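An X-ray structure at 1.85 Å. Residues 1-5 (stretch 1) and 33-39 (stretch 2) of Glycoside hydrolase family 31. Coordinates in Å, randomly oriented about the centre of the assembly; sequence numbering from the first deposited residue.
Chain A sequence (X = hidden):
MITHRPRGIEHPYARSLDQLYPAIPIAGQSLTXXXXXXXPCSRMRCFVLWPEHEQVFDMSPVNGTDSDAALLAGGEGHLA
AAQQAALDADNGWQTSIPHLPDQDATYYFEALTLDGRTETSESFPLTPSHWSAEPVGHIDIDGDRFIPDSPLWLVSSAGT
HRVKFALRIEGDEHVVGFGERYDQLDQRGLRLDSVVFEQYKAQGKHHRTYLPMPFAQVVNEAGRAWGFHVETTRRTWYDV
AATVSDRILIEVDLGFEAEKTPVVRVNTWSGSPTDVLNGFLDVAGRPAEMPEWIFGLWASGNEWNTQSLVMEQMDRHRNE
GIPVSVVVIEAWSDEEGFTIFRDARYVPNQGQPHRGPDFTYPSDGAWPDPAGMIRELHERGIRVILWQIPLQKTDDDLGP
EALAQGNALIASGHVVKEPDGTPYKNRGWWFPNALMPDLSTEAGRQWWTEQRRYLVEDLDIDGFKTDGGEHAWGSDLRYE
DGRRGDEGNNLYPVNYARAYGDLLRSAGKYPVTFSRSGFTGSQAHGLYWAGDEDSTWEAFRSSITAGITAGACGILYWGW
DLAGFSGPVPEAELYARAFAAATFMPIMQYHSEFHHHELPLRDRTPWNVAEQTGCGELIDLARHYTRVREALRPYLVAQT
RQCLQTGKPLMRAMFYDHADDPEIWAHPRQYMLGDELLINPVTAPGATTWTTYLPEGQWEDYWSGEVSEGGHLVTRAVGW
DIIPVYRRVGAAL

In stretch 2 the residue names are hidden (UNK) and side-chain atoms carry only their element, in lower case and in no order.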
# COMPACT_ATOMS: atom_id res chain seq x y z
N MET A 1 -34.02 15.47 4.01
CA MET A 1 -33.89 14.00 3.82
C MET A 1 -33.00 13.45 4.92
O MET A 1 -31.99 14.07 5.27
CB MET A 1 -33.29 13.66 2.44
CG MET A 1 -33.20 12.17 2.17
SD MET A 1 -32.30 11.71 0.68
CE MET A 1 -30.66 12.40 0.95
N ILE A 2 -33.38 12.29 5.44
CA ILE A 2 -32.63 11.56 6.46
C ILE A 2 -31.78 10.51 5.76
O ILE A 2 -32.27 9.78 4.89
CB ILE A 2 -33.57 10.86 7.47
CG1 ILE A 2 -34.47 11.90 8.17
CG2 ILE A 2 -32.77 10.05 8.48
CD1 ILE A 2 -35.56 11.29 9.05
N THR A 3 -30.50 10.44 6.13
CA THR A 3 -29.59 9.42 5.63
C THR A 3 -29.16 8.49 6.76
O THR A 3 -28.66 8.93 7.80
CB THR A 3 -28.35 10.06 4.97
OG1 THR A 3 -28.78 10.89 3.89
CG2 THR A 3 -27.39 9.00 4.41
N HIS A 4 -29.37 7.20 6.54
CA HIS A 4 -28.82 6.17 7.40
C HIS A 4 -28.31 5.06 6.50
O HIS A 4 -29.03 4.57 5.66
CB HIS A 4 -29.87 5.63 8.35
CG HIS A 4 -29.38 4.48 9.18
ND1 HIS A 4 -28.57 4.64 10.27
CD2 HIS A 4 -29.58 3.15 9.05
CE1 HIS A 4 -28.31 3.46 10.80
NE2 HIS A 4 -28.92 2.54 10.08
N ARG A 5 -27.03 4.72 6.67
CA ARG A 5 -26.41 3.58 5.99
C ARG A 5 -25.83 2.72 7.10
O ARG A 5 -24.90 3.15 7.76
CB ARG A 5 -25.27 4.04 5.10
CG ARG A 5 -25.67 4.86 3.88
CD ARG A 5 -24.44 5.28 3.08
NE ARG A 5 -23.60 6.23 3.81
CZ ARG A 5 -22.49 6.81 3.34
NH1 ARG A 5 -22.04 6.53 2.12
NH2 ARG A 5 -21.83 7.67 4.10
N UNK A 33 -26.46 4.10 17.33
CA UNK A 33 -27.24 4.30 16.11
C UNK A 33 -27.11 5.75 15.67
O UNK A 33 -27.51 6.65 16.41
c UNK A 33 -28.73 3.99 16.37
c UNK A 33 -30.25 2.21 17.39
c UNK A 33 -29.55 4.20 15.11
c UNK A 33 -28.88 2.54 16.85
N UNK A 34 -26.58 5.94 14.46
CA UNK A 34 -26.40 7.26 13.85
C UNK A 34 -27.24 7.50 12.60
O UNK A 34 -27.51 6.58 11.84
N UNK A 35 -27.66 8.75 12.42
CA UNK A 35 -28.33 9.20 11.19
C UNK A 35 -27.99 10.66 10.97
O UNK A 35 -27.67 11.36 11.93
c UNK A 35 -29.84 9.01 11.30
N UNK A 36 -28.03 11.10 9.72
CA UNK A 36 -27.85 12.50 9.40
C UNK A 36 -29.09 13.05 8.68
O UNK A 36 -29.87 12.29 8.06
c UNK A 36 -25.34 12.22 9.19
o UNK A 36 -26.79 12.11 7.26
c UNK A 36 -26.61 12.75 8.52
N UNK A 37 -29.27 14.35 8.79
CA UNK A 37 -30.29 15.09 8.07
C UNK A 37 -29.62 16.06 7.09
O UNK A 37 -28.61 16.68 7.42
c UNK A 37 -31.19 15.86 9.06
o UNK A 37 -30.39 16.75 9.85
c UNK A 37 -31.89 14.89 10.00
N UNK A 38 -30.20 16.16 5.89
CA UNK A 38 -29.68 17.04 4.84
C UNK A 38 -29.87 18.51 5.19
O UNK A 38 -29.03 19.35 4.86
c UNK A 38 -30.36 16.75 3.49
o UNK A 38 -31.75 17.06 3.52
N UNK A 39 -30.99 18.82 5.83
CA UNK A 39 -31.24 20.15 6.34
C UNK A 39 -31.14 20.19 7.85
O UNK A 39 -30.98 19.15 8.50
O HOH W 1 -33.65 17.68 6.66

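Position 33 carries four side-chain carbons, forked at the first, with one arm two carbons long. That branching identifies isoleucine, I33. Its nearest approach to stretch 1 is CG2 of I33 to CE1 of H4, at 4.5 Å, so the residue belongs to the strand rather than to this contact; a beta-branched, apolar side chain is well suited to an extended backbone in a buried setting.

Position 34 has no side-chain atoms at all, and its backbone O meets the edge of the H4 ring. It is therefore glycine, G34. ND1 of H4 donates a hydrogen bond to O of G34 at 2.7 Å, and the carbonyl lies near the ring plane, where the N-H points. This bond places the proton on ND1, while NE2 of H4 is satisfied elsewhere in the structure. The contact needs only the carbonyl, which glycine supplies.

At position 35 a single carbon follows CA and lies near the side chains of I2 and H4, which makes the residue alanine, A35. Its CB sits 4.2 Å from CG2 of I2, a modest apolar contact, and 4.5 Å from CB of H4. The small methyl group suits a buried place beside these two side chains. The backbone contributes as well, since CA of A35 approaches O of T3 at 3.4 Å in a CA-H...O contact.

The side chain at position 36 is one carbon bearing one oxygen and one carbon, the oxygen lying near CB of T3. A fork of this kind means threonine, T36, here with chi1 in the p well. OG1 of T36 lies 3.4 Å from CB of T3, and the two threonine side chains share one face of the sheet, where beta-branched residues are at home on extended backbone. Between the same residues the backbone closes a pair of hydrogen bonds, N of T3 to O of T36 at 2.7 Å and N of T36 to O of T3 at 3.0 Å, both nearly straight.

Position 37 repeats the pattern, one carbon carrying an oxygen and a carbon, with the outer carbon near I2, and is again threonine, T37. It pairs with I2 without backbone hydrogen bonds, both side chains on the face opposite that of T3 and T36. Threonine suits this strand position by offering both a methyl and a hydroxyl: CG2 of T37 is 4.4 Å from CG1 of I2, while OG1 of T37 donates to the backbone O of position 39 at 2.8 Å.

Position 38 shows one carbon and then one oxygen, the oxygen close to N of M1: serine, S38. Its CA-to-CB bond points toward stretch 1, and the short side chain lets OG of S38 accept a hydrogen bond from N of M1 at 2.8 Å. In return, N of S38 donates to O of M1, also at 2.8 Å.

Position 39 lacks a side chain and is glycine, G39. Its part is played by the backbone alone, and stretch 1 shows no steric need for glycine: N of G39 donates to O of water 1 at 3.0 Å, and the same water O receives a weak bond from N of M1 at 3.5 Å.

The contact is thus a short antiparallel pairing, burying 372 Å² in all. Backbone hydrogen bonds hold its centre, the serine hydroxyl engages the chain's first nitrogen at one end, and the histidine ring reaches a glycine carbonyl at the other.

Stretch 2, residues 33-39: IGATTSG
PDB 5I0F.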